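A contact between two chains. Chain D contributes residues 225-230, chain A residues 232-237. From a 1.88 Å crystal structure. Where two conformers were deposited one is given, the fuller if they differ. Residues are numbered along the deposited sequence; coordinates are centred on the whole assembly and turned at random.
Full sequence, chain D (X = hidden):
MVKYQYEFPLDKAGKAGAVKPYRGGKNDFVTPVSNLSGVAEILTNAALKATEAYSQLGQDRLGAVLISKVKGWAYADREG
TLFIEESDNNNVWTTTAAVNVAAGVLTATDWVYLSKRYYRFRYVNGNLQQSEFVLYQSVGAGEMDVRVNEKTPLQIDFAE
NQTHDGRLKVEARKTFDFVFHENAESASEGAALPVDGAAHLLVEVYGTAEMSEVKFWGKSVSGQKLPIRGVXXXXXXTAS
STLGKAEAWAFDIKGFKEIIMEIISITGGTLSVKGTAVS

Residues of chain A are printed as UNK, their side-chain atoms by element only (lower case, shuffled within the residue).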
# COMPACT_ATOMS: atom_id res chain seq x y z
N LYS D 225 3.97 1.19 -45.09
CA LYS D 225 3.86 -0.24 -44.92
C LYS D 225 5.19 -0.92 -45.27
O LYS D 225 5.80 -0.60 -46.28
CB LYS D 225 2.72 -0.80 -45.77
CG LYS D 225 1.34 -0.55 -45.19
CD LYS D 225 0.22 -1.14 -46.04
CE LYS D 225 0.22 -0.45 -47.40
NZ LYS D 225 -0.38 -1.30 -48.45
N LEU D 226 5.61 -1.84 -44.39
CA LEU D 226 6.82 -2.63 -44.54
C LEU D 226 6.43 -4.11 -44.52
O LEU D 226 5.66 -4.53 -43.66
CB LEU D 226 7.75 -2.34 -43.37
CG LEU D 226 8.22 -0.88 -43.27
CD1 LEU D 226 8.45 -0.48 -41.81
CD2 LEU D 226 9.46 -0.65 -44.14
N PRO D 227 6.96 -4.94 -45.45
CA PRO D 227 6.64 -6.37 -45.46
C PRO D 227 7.23 -7.05 -44.24
O PRO D 227 8.36 -6.76 -43.85
CB PRO D 227 7.28 -6.92 -46.73
CG PRO D 227 7.74 -5.69 -47.50
CD PRO D 227 7.92 -4.57 -46.49
N ILE D 228 6.45 -7.93 -43.63
CA ILE D 228 6.91 -8.74 -42.50
C ILE D 228 6.65 -10.21 -42.82
O ILE D 228 5.87 -10.53 -43.70
CB ILE D 228 6.22 -8.30 -41.20
CG1 ILE D 228 4.70 -8.50 -41.29
CG2 ILE D 228 6.58 -6.85 -40.91
CD1 ILE D 228 3.98 -8.25 -39.99
N ARG D 229 7.36 -11.09 -42.10
CA ARG D 229 7.30 -12.52 -42.33
C ARG D 229 6.61 -13.17 -41.14
O ARG D 229 6.84 -12.80 -39.98
CB ARG D 229 8.73 -13.05 -42.53
CG ARG D 229 9.31 -12.62 -43.86
CD ARG D 229 10.79 -12.59 -44.09
NE ARG D 229 11.40 -13.88 -43.90
CZ ARG D 229 11.38 -14.86 -44.79
NH1 ARG D 229 10.59 -14.77 -45.85
NH2 ARG D 229 12.14 -15.94 -44.59
N GLY D 230 5.76 -14.16 -41.44
CA GLY D 230 5.14 -14.95 -40.40
C GLY D 230 5.51 -16.42 -40.57
O GLY D 230 6.04 -16.80 -41.60
N UNK A 232 16.64 -7.86 -41.59
CA UNK A 232 15.67 -7.12 -42.37
C UNK A 232 14.30 -7.81 -42.31
O UNK A 232 14.23 -9.03 -42.41
c UNK A 232 16.17 -6.98 -43.81
c UNK A 232 15.33 -6.07 -44.70
c UNK A 232 16.13 -5.36 -45.78
n UNK A 232 17.78 -7.01 -46.55
c UNK A 232 16.62 -6.19 -46.94
N UNK A 233 13.22 -7.04 -42.14
CA UNK A 233 11.91 -7.64 -41.90
C UNK A 233 11.39 -8.37 -43.14
O UNK A 233 10.69 -9.38 -42.99
c UNK A 233 10.87 -6.64 -41.37
o UNK A 233 10.56 -5.72 -42.44
c UNK A 233 11.31 -5.90 -40.12
N UNK A 234 11.66 -7.87 -44.36
CA UNK A 234 10.99 -8.44 -45.53
C UNK A 234 11.53 -9.82 -45.91
O UNK A 234 10.75 -10.64 -46.38
o UNK A 234 12.24 -6.16 -48.16
o UNK A 234 13.27 -7.51 -46.76
c UNK A 234 12.24 -7.02 -47.25
c UNK A 234 10.90 -7.50 -46.72
N UNK A 235 12.84 -10.08 -45.71
CA UNK A 235 13.43 -11.30 -46.23
C UNK A 235 14.40 -11.95 -45.23
O UNK A 235 15.08 -12.91 -45.58
c UNK A 235 15.30 -10.05 -47.46
o UNK A 235 15.70 -9.71 -46.30
o UNK A 235 15.78 -9.59 -48.51
c UNK A 235 14.15 -11.05 -47.56
N UNK A 236 14.49 -11.40 -44.01
CA UNK A 236 15.34 -11.96 -42.96
C UNK A 236 16.83 -11.97 -43.33
O UNK A 236 17.59 -12.72 -42.76
c UNK A 236 14.83 -13.32 -42.54
N UNK A 237 17.26 -11.12 -44.27
CA UNK A 237 18.68 -10.86 -44.50
C UNK A 237 19.28 -10.36 -43.19
O UNK A 237 18.71 -9.50 -42.52
o UNK A 237 18.22 -10.07 -46.68
c UNK A 237 20.28 -9.29 -45.79
c UNK A 237 18.85 -9.68 -45.47
O HOH W 1 9.68 -9.94 -40.69

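Position 232 of chain A carries five side-chain atoms, four carbons in an unbranched row ending in a nitrogen, and they stay out of contact with chain D. That is lysine. Any part A:Lys232 plays lies within its own loop.

Position 233 has three side-chain atoms: a carbon next to the backbone that bears one oxygen and one further carbon. The oxygen lies 2.8 Å from D:Pro227 O, while the branching carbon, CB, sits 4.3 Å from D:Ile228 CG2. A beta-branched residue with one hydroxyl and one methyl is threonine. A:Thr233 OG1 donates its proton to the D:Pro227 carbonyl, and chi1 in the p well places it for that bond.

Position 234 shows two carbons, the second carrying two oxygens, and its CB packs 3.7 Å from D:Pro227 CB. A short carboxylate of this kind is aspartate. What A:Asp234 offers the proline is carbon rather than charge. Its CA also makes a CA-H...O contact with D:Pro227 O at 3.5 Å, so the carbonyl that accepts the hydroxyl is approached by backbone as well.

Position 235 repeats the pattern, two carbons with a pair of oxygens on the second; its CA-to-CB bond points away from chain D, and the side chain makes no close contact there. It is again aspartate, and the carboxylate works inside the loop. A:Asp235 OD1 receives a weak hydrogen bond from A:Lys232 NZ at 3.4 Å, within a salt bridge.

Position 236 has a single side-chain carbon, 3.7 Å from D:Arg229 NE, and is alanine. Its backbone has positive phi, and A:Ala236 N donates to A:Lys232 O at 2.9 Å, helping to close the turn.

Position 237 again has one carbon bearing an oxygen and a carbon, with no contact to chain D: threonine. A:Thr237 N and A:Thr237 OG1 both donate to A:Asp235 OD1, at 2.9 and 2.6 Å.

The contact joins one direct hydrogen bond to close packing around a self-braced loop. D:Arg229 lays its aliphatic portion along the loop backbone, with CD 3.0 Å from A:Asp234 O, and one face of its guanidinium lies over A:Asp235 C. No salt bridge crosses here, although an arginine and two aspartates are neighbours. A water completes the polar match, donating to A:Thr233 O at 2.6 Å and accepting from D:Arg229 N at 2.9 Å. The rule to read is economical: internal bonds hold the loop's shape, while one hydroxyl, one water and backbone atoms meet the partner.

Chain A, residues 232-237: KTDDAT
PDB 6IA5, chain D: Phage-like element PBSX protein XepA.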